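Local coordinates for protein 4-oxalmesaconate hydratase (Pseudomonas putida, PDB 5CGZ) that catalyses the zinc-dependent hydration of 4-carboxy-2-hydroxymuconate, the third step of gallate degradation, as a hexamer, at residues D85-L95 / Y119-L129. Residues are numbered along the deposited sequence; the frame is centred on the assembly and turned at random.
With ZN (zinc ion), chain C.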
ATOM      1  N   ASP A  85       7.070 -10.964  29.109  1.00 33.60           N
ATOM      2  CA  ASP A  85       7.517 -10.497  27.796  1.00 33.34           C
ATOM      3  C   ASP A  85       8.433 -11.519  27.122  1.00 33.03           C
ATOM      4  O   ASP A  85       8.936 -12.430  27.777  1.00 35.85           O
ATOM      5  CB  ASP A  85       8.252  -9.164  27.921  1.00 32.08           C
ATOM      6  CG  ASP A  85       9.601  -9.312  28.617  1.00 38.35           C
ATOM      7  OD1 ASP A  85       9.688 -10.106  29.578  1.00 34.42           O
ATOM      8  OD2 ASP A  85      10.574  -8.647  28.193  1.00 33.81           O
ATOM      9  N   TYR A  86       8.642 -11.359  25.817  1.00 34.57           N
ATOM     10  CA  TYR A  86       9.612 -12.163  25.062  1.00 34.75           C
ATOM     11  C   TYR A  86       9.560 -13.650  25.359  1.00 38.12           C
ATOM     12  O   TYR A  86      10.538 -14.203  25.849  1.00 37.68           O
ATOM     13  CB  TYR A  86      11.036 -11.680  25.338  1.00 32.47           C
ATOM     14  CG  TYR A  86      11.435 -10.415  24.614  1.00 36.27           C
ATOM     15  CD1 TYR A  86      10.848  -9.196  24.931  1.00 39.09           C
ATOM     16  CD2 TYR A  86      12.424 -10.433  23.636  1.00 38.49           C
ATOM     17  CE1 TYR A  86      11.218  -8.031  24.289  1.00 39.56           C
ATOM     18  CE2 TYR A  86      12.808  -9.262  22.979  1.00 35.57           C
ATOM     19  CZ  TYR A  86      12.198  -8.070  23.310  1.00 41.48           C
ATOM     20  OH  TYR A  86      12.570  -6.902  22.676  1.00 42.25           O
ATOM     21  N   PRO A  87       8.440 -14.311  25.035  1.00 34.69           N
ATOM     22  CA  PRO A  87       7.288 -13.742  24.335  1.00 34.17           C
ATOM     23  C   PRO A  87       6.167 -13.317  25.263  1.00 39.16           C
ATOM     24  O   PRO A  87       5.876 -13.994  26.256  1.00 38.85           O
ATOM     25  CB  PRO A  87       6.815 -14.907  23.465  1.00 32.07           C
ATOM     26  CG  PRO A  87       7.044 -16.102  24.387  1.00 36.44           C
ATOM     27  CD  PRO A  87       8.326 -15.776  25.162  1.00 35.98           C
ATOM     28  N   MET A  88       5.518 -12.213  24.918  1.00 35.94           N
ATOM     29  CA  MET A  88       4.246 -11.866  25.526  1.00 33.11           C
ATOM     30  C   MET A  88       3.136 -12.674  24.851  1.00 37.79           C
ATOM     31  O   MET A  88       3.060 -12.741  23.623  1.00 35.12           O
ATOM     32  CB  MET A  88       3.987 -10.364  25.402  1.00 32.34           C
ATOM     33  CG  MET A  88       2.809  -9.870  26.217  1.00 31.59           C
ATOM     34  SD  MET A  88       2.795  -8.060  26.334  1.00 36.29           S
ATOM     35  CE  MET A  88       1.799  -7.675  24.918  1.00 33.45           C
ATOM     36  N   ARG A  89       2.290 -13.305  25.658  1.00 36.36           N
ATOM     37  CA  ARG A  89       1.124 -14.035  25.157  1.00 34.20           C
ATOM     38  C   ARG A  89      -0.099 -13.681  25.993  1.00 37.88           C
ATOM     39  O   ARG A  89       0.006 -13.531  27.203  1.00 38.51           O
ATOM     40  CB  ARG A  89       1.366 -15.553  25.193  1.00 33.87           C
ATOM     41  CG  ARG A  89       2.430 -16.053  24.208  1.00 36.17           C
ATOM     42  CD  ARG A  89       1.960 -15.883  22.754  1.00 36.35           C
ATOM     43  NE  ARG A  89       2.886 -16.480  21.789  1.00 39.58           N
ATOM     44  CZ  ARG A  89       3.825 -15.802  21.132  1.00 40.09           C
ATOM     45  NH1 ARG A  89       3.971 -14.498  21.333  1.00 36.55           N
ATOM     46  NH2 ARG A  89       4.623 -16.430  20.273  1.00 36.55           N
ATOM     47  N   ALA A  90      -1.256 -13.547  25.353  1.00 36.50           N
ATOM     48  CA  ALA A  90      -2.489 -13.240  26.069  1.00 41.38           C
ATOM     49  C   ALA A  90      -3.575 -14.257  25.733  1.00 44.34           C
ATOM     50  O   ALA A  90      -3.529 -14.900  24.683  1.00 48.88           O
ATOM     51  CB  ALA A  90      -2.966 -11.835  25.734  1.00 38.97           C
ATOM     52  N   ASP A  91      -4.542 -14.414  26.631  1.00 43.62           N
ATOM     53  CA  ASP A  91      -5.713 -15.246  26.357  1.00 44.20           C
ATOM     54  C   ASP A  91      -6.993 -14.449  26.620  1.00 43.62           C
ATOM     55  O   ASP A  91      -6.933 -13.237  26.857  1.00 38.79           O
ATOM     56  CB  ASP A  91      -5.683 -16.525  27.198  1.00 47.63           C
ATOM     57  CG  ASP A  91      -5.526 -16.248  28.683  1.00 48.63           C
ATOM     58  OD1 ASP A  91      -5.858 -15.130  29.138  1.00 53.83           O
ATOM     59  OD2 ASP A  91      -5.065 -17.159  29.397  1.00 58.92           O
ATOM     60  N   LYS A  92      -8.145 -15.120  26.565  1.00 38.69           N
ATOM     61  CA  LYS A  92      -9.424 -14.449  26.793  1.00 42.55           C
ATOM     62  C   LYS A  92      -9.425 -13.705  28.119  1.00 39.08           C
ATOM     63  O   LYS A  92      -9.977 -12.608  28.227  1.00 38.99           O
ATOM     64  CB  LYS A  92     -10.589 -15.441  26.755  1.00 41.34           C
ATOM     65  CG  LYS A  92     -10.982 -15.842  25.356  1.00 47.44           C
ATOM     66  CD  LYS A  92     -12.480 -16.034  25.238  1.00 54.40           C
ATOM     67  CE  LYS A  92     -12.909 -17.444  25.576  1.00 56.41           C
ATOM     68  NZ  LYS A  92     -14.366 -17.618  25.294  1.00 65.91           N
ATOM     69  N   ASP A  93      -8.781 -14.288  29.122  1.00 36.27           N
ATOM     70  CA  ASP A  93      -8.758 -13.658  30.435  1.00 40.98           C
ATOM     71  C   ASP A  93      -7.984 -12.344  30.478  1.00 37.82           C
ATOM     72  O   ASP A  93      -8.392 -11.399  31.163  1.00 35.83           O
ATOM     73  CB  ASP A  93      -8.191 -14.623  31.459  1.00 42.00           C
ATOM     74  CG  ASP A  93      -9.243 -15.073  32.433  1.00 75.46           C
ATOM     75  OD1 ASP A  93     -10.073 -15.936  32.053  1.00 64.81           O
ATOM     76  OD2 ASP A  93      -9.262 -14.524  33.559  1.00 87.67           O
ATOM     77  N   THR A  94      -6.861 -12.287  29.766  1.00 34.49           N
ATOM     78  CA  THR A  94      -6.128 -11.028  29.614  1.00 36.13           C
ATOM     79  C   THR A  94      -7.040  -9.993  28.989  1.00 30.05           C
ATOM     80  O   THR A  94      -7.140  -8.857  29.455  1.00 31.98           O
ATOM     81  CB  THR A  94      -4.891 -11.182  28.713  1.00 41.32           C
ATOM     82  OG1 THR A  94      -4.208 -12.393  29.040  1.00 49.55           O
ATOM     83  CG2 THR A  94      -3.956  -9.985  28.884  1.00 33.71           C
ATOM     84  N   LEU A  95      -7.715 -10.414  27.926  1.00 30.03           N
ATOM     85  CA  LEU A  95      -8.632  -9.552  27.188  1.00 34.20           C
ATOM     86  C   LEU A  95      -9.731  -8.988  28.086  1.00 30.96           C
ATOM     87  O   LEU A  95      -9.994  -7.782  28.077  1.00 32.48           O
ATOM     88  CB  LEU A  95      -9.241 -10.327  26.018  1.00 28.69           C
ATOM     89  CG  LEU A  95     -10.194  -9.530  25.132  1.00 36.59           C
ATOM     90  CD1 LEU A  95      -9.435  -8.453  24.368  1.00 30.64           C
ATOM     91  CD2 LEU A  95     -10.921 -10.460  24.175  1.00 36.88           C
ATOM     92  N   TYR A 119      10.852  -5.406  14.978  1.00 29.92           N
ATOM     93  CA  TYR A 119      11.875  -5.520  16.018  1.00 35.01           C
ATOM     94  C   TYR A 119      11.328  -6.059  17.340  1.00 35.80           C
ATOM     95  O   TYR A 119      12.099  -6.421  18.229  1.00 33.06           O
ATOM     96  CB  TYR A 119      12.560  -4.166  16.227  1.00 29.73           C
ATOM     97  CG  TYR A 119      13.217  -3.724  14.950  1.00 32.73           C
ATOM     98  CD1 TYR A 119      14.501  -4.156  14.623  1.00 30.40           C
ATOM     99  CD2 TYR A 119      12.530  -2.928  14.030  1.00 28.17           C
ATOM    100  CE1 TYR A 119      15.106  -3.776  13.415  1.00 30.14           C
ATOM    101  CE2 TYR A 119      13.116  -2.549  12.825  1.00 30.66           C
ATOM    102  CZ  TYR A 119      14.404  -2.974  12.522  1.00 31.41           C
ATOM    103  OH  TYR A 119      14.984  -2.590  11.326  1.00 29.40           O
ATOM    104  N   ASN A 120      10.007  -6.155  17.457  1.00 33.93           N
ATOM    105  CA  ASN A 120       9.407  -6.526  18.736  1.00 33.43           C
ATOM    106  C   ASN A 120       7.972  -7.016  18.594  1.00 34.95           C
ATOM    107  O   ASN A 120       7.049  -6.208  18.457  1.00 33.65           O
ATOM    108  CB  ASN A 120       9.445  -5.332  19.682  1.00 34.83           C
ATOM    109  CG  ASN A 120       9.360  -5.739  21.131  1.00 44.37           C
ATOM    110  OD1 ASN A 120       8.497  -6.533  21.524  1.00 43.89           O
ATOM    111  ND2 ASN A 120      10.269  -5.211  21.939  1.00 42.26           N
ATOM    112  N   TYR A 121       7.785  -8.332  18.641  1.00 28.36           N
ATOM    113  CA  TYR A 121       6.461  -8.924  18.457  1.00 33.45           C
ATOM    114  C   TYR A 121       5.493  -8.558  19.586  1.00 32.86           C
ATOM    115  O   TYR A 121       4.277  -8.542  19.385  1.00 31.48           O
ATOM    116  CB  TYR A 121       6.578 -10.453  18.324  1.00 34.04           C
ATOM    117  CG  TYR A 121       6.728 -10.901  16.885  1.00 34.40           C
ATOM    118  CD1 TYR A 121       7.814 -10.492  16.121  1.00 34.04           C
ATOM    119  CD2 TYR A 121       5.777 -11.717  16.287  1.00 34.32           C
ATOM    120  CE1 TYR A 121       7.945 -10.880  14.796  1.00 37.95           C
ATOM    121  CE2 TYR A 121       5.904 -12.116  14.966  1.00 36.89           C
ATOM    122  CZ  TYR A 121       6.986 -11.694  14.227  1.00 38.27           C
ATOM    123  OH  TYR A 121       7.104 -12.079  12.911  1.00 32.71           O
ATOM    124  N   ASP A 122       6.019  -8.258  20.770  1.00 29.27           N
ATOM    125  CA  ASP A 122       5.152  -7.906  21.894  1.00 29.63           C
ATOM    126  C   ASP A 122       4.380  -6.599  21.643  1.00 32.96           C
ATOM    127  O   ASP A 122       3.276  -6.401  22.159  1.00 30.63           O
ATOM    128  CB  ASP A 122       5.964  -7.760  23.185  1.00 28.65           C
ATOM    129  CG  ASP A 122       6.601  -9.064  23.645  1.00 32.39           C
ATOM    130  OD1 ASP A 122       6.375 -10.133  23.030  1.00 32.83           O
ATOM    131  OD2 ASP A 122       7.337  -9.011  24.649  1.00 34.15           O
ATOM    132  N   HIS A 123       4.965  -5.697  20.868  1.00 27.48           N
ATOM    133  CA  HIS A 123       4.378  -4.364  20.732  1.00 29.89           C
ATOM    134  C   HIS A 123       3.029  -4.383  20.015  1.00 27.02           C
ATOM    135  O   HIS A 123       2.050  -3.880  20.563  1.00 30.70           O
ATOM    136  CB  HIS A 123       5.362  -3.427  20.034  1.00 27.04           C
ATOM    137  CG  HIS A 123       6.497  -3.011  20.912  1.00 31.25           C
ATOM    138  ND1 HIS A 123       7.624  -2.373  20.434  1.00 31.97           N
ATOM    139  CD2 HIS A 123       6.681  -3.139  22.248  1.00 32.35           C
ATOM    140  CE1 HIS A 123       8.449  -2.130  21.435  1.00 34.63           C
ATOM    141  NE2 HIS A 123       7.900  -2.586  22.550  1.00 34.23           N
ATOM    142  N   PRO A 124       2.956  -4.982  18.806  1.00 29.62           N
ATOM    143  CA  PRO A 124       1.636  -5.058  18.157  1.00 31.04           C
ATOM    144  C   PRO A 124       0.617  -5.867  18.970  1.00 34.19           C
ATOM    145  O   PRO A 124      -0.573  -5.557  18.932  1.00 30.35           O
ATOM    146  CB  PRO A 124       1.936  -5.750  16.811  1.00 30.26           C
ATOM    147  CG  PRO A 124       3.395  -5.476  16.559  1.00 33.07           C
ATOM    148  CD  PRO A 124       4.029  -5.502  17.934  1.00 29.78           C
ATOM    149  N   LEU A 125       1.066  -6.893  19.690  1.00 28.97           N
ATOM    150  CA  LEU A 125       0.131  -7.659  20.508  1.00 27.94           C
ATOM    151  C   LEU A 125      -0.559  -6.737  21.517  1.00 30.47           C
ATOM    152  O   LEU A 125      -1.769  -6.809  21.711  1.00 29.56           O
ATOM    153  CB  LEU A 125       0.835  -8.803  21.231  1.00 30.58           C
ATOM    154  CG  LEU A 125      -0.044  -9.562  22.237  1.00 35.62           C
ATOM    155  CD1 LEU A 125      -1.304 -10.115  21.570  1.00 26.48           C
ATOM    156  CD2 LEU A 125       0.759 -10.684  22.887  1.00 31.36           C
ATOM    157  N   ALA A 126       0.219  -5.858  22.142  1.00 28.70           N
ATOM    158  CA  ALA A 126      -0.327  -4.890  23.091  1.00 27.89           C
ATOM    159  C   ALA A 126      -1.408  -4.029  22.439  1.00 32.38           C
ATOM    160  O   ALA A 126      -2.465  -3.786  23.035  1.00 30.70           O
ATOM    161  CB  ALA A 126       0.788  -4.003  23.655  1.00 27.20           C
ATOM    162  N   MET A 127      -1.150  -3.563  21.216  1.00 26.76           N
ATOM    163  CA  MET A 127      -2.135  -2.718  20.544  1.00 29.57           C
ATOM    164  C   MET A 127      -3.378  -3.525  20.143  1.00 29.78           C
ATOM    165  O   MET A 127      -4.502  -3.018  20.222  1.00 31.56           O
ATOM    166  CB  MET A 127      -1.515  -2.021  19.325  1.00 27.22           C
ATOM    167  CG  MET A 127      -2.530  -1.263  18.454  1.00 26.18           C
ATOM    168  SD  MET A 127      -3.476   0.019  19.316  1.00 29.15           S
ATOM    169  CE  MET A 127      -2.605   1.523  18.833  1.00 23.69           C
ATOM    170  N   HIS A 128      -3.191  -4.779  19.732  1.00 27.02           N
ATOM    171  CA  HIS A 128      -4.337  -5.631  19.407  1.00 28.82           C
ATOM    172  C   HIS A 128      -5.194  -5.904  20.644  1.00 34.03           C
ATOM    173  O   HIS A 128      -6.424  -5.906  20.557  1.00 29.42           O
ATOM    174  CB  HIS A 128      -3.877  -6.951  18.778  1.00 29.55           C
ATOM    175  CG  HIS A 128      -3.671  -6.857  17.300  1.00 41.26           C
ATOM    176  ND1 HIS A 128      -2.520  -7.288  16.674  1.00 43.10           N
ATOM    177  CD2 HIS A 128      -4.466  -6.357  16.323  1.00 39.76           C
ATOM    178  CE1 HIS A 128      -2.619  -7.066  15.375  1.00 41.07           C
ATOM    179  NE2 HIS A 128      -3.788  -6.500  15.136  1.00 47.42           N
ATOM    180  N   LEU A 129      -4.545  -6.118  21.790  1.00 29.22           N
ATOM    181  CA  LEU A 129      -5.261  -6.245  23.063  1.00 31.89           C
ATOM    182  C   LEU A 129      -6.048  -4.979  23.369  1.00 30.63           C
ATOM    183  O   LEU A 129      -7.232  -5.032  23.705  1.00 30.48           O
ATOM    184  CB  LEU A 129      -4.292  -6.538  24.209  1.00 28.53           C
ATOM    185  CG  LEU A 129      -3.898  -8.004  24.341  1.00 41.35           C
ATOM    186  CD1 LEU A 129      -2.727  -8.155  25.308  1.00 34.88           C
ATOM    187  CD2 LEU A 129      -5.107  -8.819  24.804  1.00 38.90           C
TER
HETATM  188 ZN    ZN C 301       8.612  -2.392  24.590  1.00 35.03          ZN
HETATM  189  O   HOH W   1      13.707  -6.005  20.505  1.00 41.16           O
HETATM  190  O   HOH W   2       4.213 -11.331  21.639  1.00 31.26           O
HETATM  191  O   HOH W   3      10.686  -1.133  24.022  1.00 47.84           O
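Asp122, in the N-terminal part of helix 122-138, reaches with its carboxylate to the backbone of the loop before helix 92-105. Asp122 CB lies 4.0 Å from Met88 CB. CG is nearer still to that same methylene. CG stands anti to the carbonyl carbon (chi1 -65°), which turns the two oxygens to the loop. Asp122 OD1 accepts from Met88 N at 2.9 Å, met from above the carboxylate plane. It also takes a bond from a water that donates to Met88 O as well. OD2 accepts from Tyr86 N through its syn lone pair, with a nearly straight N-H...O angle of 166°. His10 NE2 is a second partner of OD2. His10 binds the zinc ion with Asp13, Glu44 and His123, so Asp122 is a second-shell residue that probably positions this ligand. The site belongs to the Rossmann-like fold of the MshB deacetylase family. An alanine in place of Asp122 would probably leave Tyr86 N, Met88 N and His10 NE2 without the carboxylate oxygens that accept from them and hold this part of the loop less firmly.

Asn120 precedes the turn into the helix; its OD1 accepts a weak capping bond from Asp122 N. Its CG sits over the centre of one face of the His123 ring. Water joins Tyr86 OH to Tyr119 O. Farther along, the contact is mainly apolar. Met88 bends at chi3 (91°) and brings Met88 CE against Leu125 CG, at 3.8 Å, the two chains crossing at a slant, and near Ala126 CB. Leu125 CD2 rests against Met88 O at 3.2 Å. Ala90 CB meets both methyls of Leu129, with Leu129 CD1 3.7 Å from Ala90 CB. Asp91 and Thr94 form a capping box that starts helix 92-105. Leu95 CD1 packs loosely near Leu129 CD2, at 4.4 Å.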